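Extracellular invertase (Aspergillus kawachii, PDB 5XHA) probably hydrolyses sucrose and related beta-fructosides, releasing fructose, as a secreted invertase of glycoside hydrolase family 32. Local coordinates at residues A[40-45]-A[345-350]; A[32-37]-A[56-61]. All coordinates share one frame; numbering follows the deposited sequence.

Contact 1. Residues A[40-45]-A[345-350]. With FRU (beta-D-fructofuranose), chain B.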
# COMPACT_ATOMS: atom_id res chain seq x y z
N GLY A 40 14.57 20.36 -8.78
CA GLY A 40 14.20 20.23 -7.38
C GLY A 40 15.30 19.55 -6.57
O GLY A 40 16.47 19.68 -6.89
N ASP A 41 14.90 18.84 -5.52
CA ASP A 41 15.83 18.14 -4.63
C ASP A 41 16.81 17.27 -5.41
O ASP A 41 16.39 16.47 -6.26
CB ASP A 41 15.09 17.12 -3.74
CG ASP A 41 14.26 17.74 -2.68
OD1 ASP A 41 13.91 18.95 -2.77
OD2 ASP A 41 13.93 16.97 -1.75
N PRO A 42 18.09 17.33 -5.06
CA PRO A 42 18.95 16.28 -5.56
C PRO A 42 18.61 14.97 -4.83
O PRO A 42 18.00 14.99 -3.76
CB PRO A 42 20.36 16.78 -5.22
CG PRO A 42 20.16 17.65 -4.03
CD PRO A 42 18.80 18.26 -4.17
N CYS A 43 18.95 13.85 -5.44
CA CYS A 43 18.77 12.53 -4.86
C CYS A 43 19.37 11.51 -5.84
O CYS A 43 20.00 11.90 -6.83
CB CYS A 43 17.28 12.26 -4.61
SG CYS A 43 16.26 12.27 -6.11
N LEU A 44 19.25 10.22 -5.52
CA LEU A 44 19.57 9.12 -6.45
C LEU A 44 21.08 8.93 -6.77
O LEU A 44 21.43 8.00 -7.50
CB LEU A 44 18.75 9.27 -7.76
CG LEU A 44 18.93 8.30 -8.94
CD1 LEU A 44 17.63 8.03 -9.68
CD2 LEU A 44 19.96 8.83 -9.94
N HIS A 45 21.96 9.75 -6.19
CA HIS A 45 23.38 9.69 -6.53
C HIS A 45 23.95 8.29 -6.27
O HIS A 45 23.65 7.69 -5.23
CB HIS A 45 24.24 10.63 -5.67
CG HIS A 45 23.73 12.03 -5.50
ND1 HIS A 45 23.21 12.78 -6.53
CD2 HIS A 45 23.74 12.85 -4.42
CE1 HIS A 45 22.87 13.97 -6.09
NE2 HIS A 45 23.20 14.05 -4.81
N TYR A 345 25.55 17.57 -2.44
CA TYR A 345 25.02 18.63 -3.30
C TYR A 345 23.82 19.25 -2.63
O TYR A 345 22.82 18.57 -2.38
CB TYR A 345 24.57 18.08 -4.66
CG TYR A 345 25.67 17.59 -5.58
CD1 TYR A 345 26.16 16.30 -5.47
CD2 TYR A 345 26.18 18.40 -6.59
CE1 TYR A 345 27.14 15.83 -6.33
CE2 TYR A 345 27.18 17.95 -7.44
CZ TYR A 345 27.65 16.67 -7.30
OH TYR A 345 28.64 16.19 -8.13
N VAL A 346 23.92 20.53 -2.33
CA VAL A 346 22.81 21.30 -1.79
C VAL A 346 21.94 21.84 -2.93
O VAL A 346 22.44 22.19 -3.99
CB VAL A 346 23.34 22.46 -0.93
CG1 VAL A 346 22.20 23.32 -0.39
CG2 VAL A 346 24.19 21.93 0.22
N TRP A 347 20.64 21.89 -2.71
CA TRP A 347 19.69 22.50 -3.66
C TRP A 347 19.60 23.98 -3.37
O TRP A 347 19.47 24.40 -2.21
CB TRP A 347 18.31 21.86 -3.47
CG TRP A 347 17.22 22.35 -4.39
CD1 TRP A 347 17.32 22.60 -5.73
CD2 TRP A 347 15.86 22.59 -4.04
NE1 TRP A 347 16.11 23.00 -6.23
CE2 TRP A 347 15.19 23.01 -5.21
CE3 TRP A 347 15.14 22.52 -2.84
CZ2 TRP A 347 13.83 23.34 -5.22
CZ3 TRP A 347 13.78 22.83 -2.86
CH2 TRP A 347 13.15 23.23 -4.04
N LEU A 348 19.69 24.79 -4.43
CA LEU A 348 19.36 26.19 -4.34
C LEU A 348 18.09 26.39 -5.13
O LEU A 348 18.13 26.46 -6.37
CB LEU A 348 20.48 27.06 -4.89
CG LEU A 348 20.31 28.57 -4.70
CD1 LEU A 348 20.39 28.92 -3.22
CD2 LEU A 348 21.39 29.33 -5.45
N SER A 349 16.96 26.43 -4.43
CA SER A 349 15.67 26.72 -5.06
C SER A 349 15.71 28.05 -5.81
O SER A 349 16.21 29.05 -5.30
CB SER A 349 14.56 26.78 -4.02
OG SER A 349 13.36 27.26 -4.60
N GLY A 350 15.14 28.05 -7.01
CA GLY A 350 15.22 29.21 -7.90
C GLY A 350 14.15 30.25 -7.64
O GLY A 350 14.30 31.38 -8.05
C1 FRU B . 12.04 18.77 -0.05
C2 FRU B . 10.97 17.80 -0.62
C3 FRU B . 11.32 16.34 -0.31
C4 FRU B . 10.54 15.60 -1.40
C5 FRU B . 10.63 16.54 -2.59
C6 FRU B . 9.34 16.63 -3.41
O1 FRU B . 12.16 19.99 -0.82
O3 FRU B . 11.01 15.94 1.03
O4 FRU B . 11.09 14.32 -1.74
O5 FRU B . 10.97 17.84 -2.07
O6 FRU B . 9.40 17.70 -4.36
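W347 packs against G40, D41 and P42 in a buried side-chain contact between two nearly antiparallel strand segments. It lies beside a bound fructose in the five-bladed propeller domain of the family 32 fold. The segment axes approach to 6.5 Å at 158°, and no hydrogen bond joins the two segments. W347 has CG anti to its backbone N (chi1 -179°). Its indole lies flat against the G40-D41 peptide, with D41 N over the ring centre and G40 C 3.5 Å above the plane. The other face carries S349 CA. P42 crosses the W347 side chain at about a right angle, with P42 CD 3.7 Å from W347 CB. P42 CG also meets Y345 O at 3.3 Å. Farther along, the rings of H45 and Y345 meet obliquely, their planes at 54°. H45 NE2 bonds to A322 O and Y345 OH to Y76 OH. Fructose O1 donates to D41 OD1 at 2.8 Å. R170, D171 and D99 also hydrogen-bond this sugar, so D41 and W347 border what is probably the fructose-binding subsite. Strands 37-47 and 341-348 each pair with strand 366-385, whose L370 touches P42 and Y345, while strand 318-326 pairs with 341-348.

Contact 2. Residues A[32-37]-A[56-61]. With FRU (beta-D-fructofuranose), chain B.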
# COMPACT_ATOMS: atom_id res chain seq x y z
N VAL A 32 25.72 22.11 -11.43
CA VAL A 32 24.80 21.07 -11.92
C VAL A 32 23.37 21.60 -11.96
O VAL A 32 22.80 21.99 -10.94
CB VAL A 32 24.85 19.80 -11.03
CG1 VAL A 32 23.72 18.82 -11.38
CG2 VAL A 32 26.19 19.14 -11.20
N LEU A 33 22.81 21.61 -13.17
CA LEU A 33 21.40 21.92 -13.40
C LEU A 33 21.02 21.28 -14.74
O LEU A 33 21.89 20.97 -15.55
CB LEU A 33 21.17 23.44 -13.41
CG LEU A 33 21.48 24.30 -14.63
CD1 LEU A 33 21.07 25.74 -14.37
CD2 LEU A 33 22.96 24.23 -14.99
N PRO A 34 19.71 21.03 -14.96
CA PRO A 34 19.31 20.36 -16.19
C PRO A 34 19.47 21.25 -17.45
O PRO A 34 19.74 22.46 -17.34
CB PRO A 34 17.83 20.04 -15.93
CG PRO A 34 17.38 21.14 -15.02
CD PRO A 34 18.55 21.35 -14.11
N PRO A 35 19.29 20.66 -18.64
CA PRO A 35 19.47 21.48 -19.86
C PRO A 35 18.52 22.65 -19.91
O PRO A 35 18.85 23.69 -20.48
CB PRO A 35 19.20 20.49 -21.00
CG PRO A 35 19.53 19.15 -20.41
CD PRO A 35 19.09 19.23 -18.97
N ASN A 36 17.35 22.50 -19.29
CA ASN A 36 16.39 23.58 -19.16
C ASN A 36 15.37 23.21 -18.10
O ASN A 36 15.43 22.11 -17.58
CB ASN A 36 15.67 23.82 -20.49
CG ASN A 36 15.14 22.53 -21.09
OD1 ASN A 36 14.35 21.82 -20.48
ND2 ASN A 36 15.59 22.21 -22.28
N GLY A 37 14.47 24.12 -17.78
CA GLY A 37 13.38 23.84 -16.86
C GLY A 37 13.80 23.81 -15.41
O GLY A 37 14.85 24.33 -15.02
N VAL A 56 24.80 11.51 -10.57
CA VAL A 56 24.05 12.46 -9.78
C VAL A 56 22.59 12.46 -10.25
O VAL A 56 22.31 12.26 -11.42
CB VAL A 56 24.66 13.90 -9.83
CG1 VAL A 56 26.09 13.89 -9.35
CG2 VAL A 56 24.60 14.49 -11.23
N GLY A 57 21.66 12.71 -9.34
CA GLY A 57 20.25 12.77 -9.67
C GLY A 57 19.63 14.00 -9.05
O GLY A 57 20.19 14.63 -8.13
N PHE A 58 18.49 14.37 -9.59
CA PHE A 58 17.70 15.46 -9.04
C PHE A 58 16.27 15.38 -9.57
O PHE A 58 16.04 14.93 -10.70
CB PHE A 58 18.32 16.82 -9.40
CG PHE A 58 18.86 16.88 -10.80
CD1 PHE A 58 18.02 17.19 -11.85
CD2 PHE A 58 20.18 16.59 -11.06
CE1 PHE A 58 18.50 17.20 -13.15
CE2 PHE A 58 20.68 16.61 -12.35
CZ PHE A 58 19.83 16.91 -13.40
N LEU A 59 15.31 15.82 -8.77
CA LEU A 59 13.95 16.00 -9.24
C LEU A 59 13.97 17.06 -10.36
O LEU A 59 14.72 18.02 -10.30
CB LEU A 59 13.01 16.44 -8.10
CG LEU A 59 12.81 15.49 -6.91
CD1 LEU A 59 11.65 15.93 -6.04
CD2 LEU A 59 12.57 14.08 -7.37
N HIS A 60 13.14 16.85 -11.38
CA HIS A 60 13.13 17.70 -12.58
C HIS A 60 11.69 17.95 -13.05
O HIS A 60 10.93 17.02 -13.31
CB HIS A 60 13.97 17.05 -13.68
CG HIS A 60 14.10 17.87 -14.93
ND1 HIS A 60 14.24 19.24 -14.93
CD2 HIS A 60 14.19 17.49 -16.23
CE1 HIS A 60 14.37 19.67 -16.17
NE2 HIS A 60 14.36 18.63 -16.98
N ASP A 61 11.32 19.23 -13.11
CA ASP A 61 10.00 19.68 -13.59
C ASP A 61 8.83 19.08 -12.83
O ASP A 61 7.74 18.99 -13.37
CB ASP A 61 9.87 19.43 -15.11
CG ASP A 61 10.79 20.34 -15.91
OD1 ASP A 61 10.92 21.51 -15.54
OD2 ASP A 61 11.40 19.89 -16.89
C1 FRU B . 12.04 18.77 -0.05
C2 FRU B . 10.97 17.80 -0.62
C3 FRU B . 11.32 16.34 -0.31
C4 FRU B . 10.54 15.60 -1.40
C5 FRU B . 10.63 16.54 -2.59
C6 FRU B . 9.34 16.63 -3.41
O1 FRU B . 12.16 19.99 -0.82
O3 FRU B . 11.01 15.94 1.03
O4 FRU B . 11.09 14.32 -1.74
O5 FRU B . 10.97 17.84 -2.07
O6 FRU B . 9.40 17.70 -4.36
O HOH W 1 15.47 19.20 -19.53
O HOH W 2 12.06 21.42 -18.96
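V32 and P34 of the loop before strand 37-47 pack on F58 and H60 of strand 54-60. The apolar part centres on the F58 ring. V32 CG1 reaches F58 CE2 at 3.9 Å, and P34 CB reaches F58 CE1 at 4.0 Å. The two loop residues come obliquely from the same side of the ring, each at its own corner. F58 has CG between its backbone N and carbonyl carbon (chi1 40°), which turns the ring toward the loop. V32 CG1 also touches V56 CG2, more loosely. I39 packs on both P34 and F58.

The second kind of contact is CH-pi. P34 CB lies over one face of the H60 imidazole, 3.9 Å from the centroid and 28° off the ring normal. At the ring edge, N36 O comes to 3.0 Å from H60 CE1, close to the ring plane. This is a short approach of a carbonyl to a polarised C-H.

The polar links run through water and through Q38. Water 1 joins N36 OD1 to H60 NE2. Water 2 joins N36 OD1 to D61 OD2, donating to both. H60 ND1 bonds to Q38 O, and D61 OD1 takes Q38 N. G37 has no side chain, which lets its CA come within 3.6 Å of D61 OD1.

No direct hydrogen bond crosses between the segments. The chemistry therefore changes along the contact, from an apolar end at V32 to a water-bridged end at N36 and D61. Bonds at both ring nitrogens and the proline over one face limit the rotation of H60.

Contacts 1 and 2 share a sheet and meet through neighbouring strands 37-47 and 54-60, their centres about 8 Å apart. The L59 backbone makes two hydrogen bonds to strand 37-47, with G40 N 2.8 Å from L59 O and L59 N 2.8 Å from D41 O. At the other end, H45 ND1 bonds to G57 N. P42 CB also packs on G57 O, at 3.6 Å. Both contacts reach the same fructose. Contact 1 supplies D41, which binds the sugar. In contact 2 the L59 side chain touches it, with L59 CD1 3.3 Å from fructose O6. F58 and H60, on either side of L59, instead face the 32-37 loop. Contact 2 thus packs that loop on the strand neighbouring D41's own.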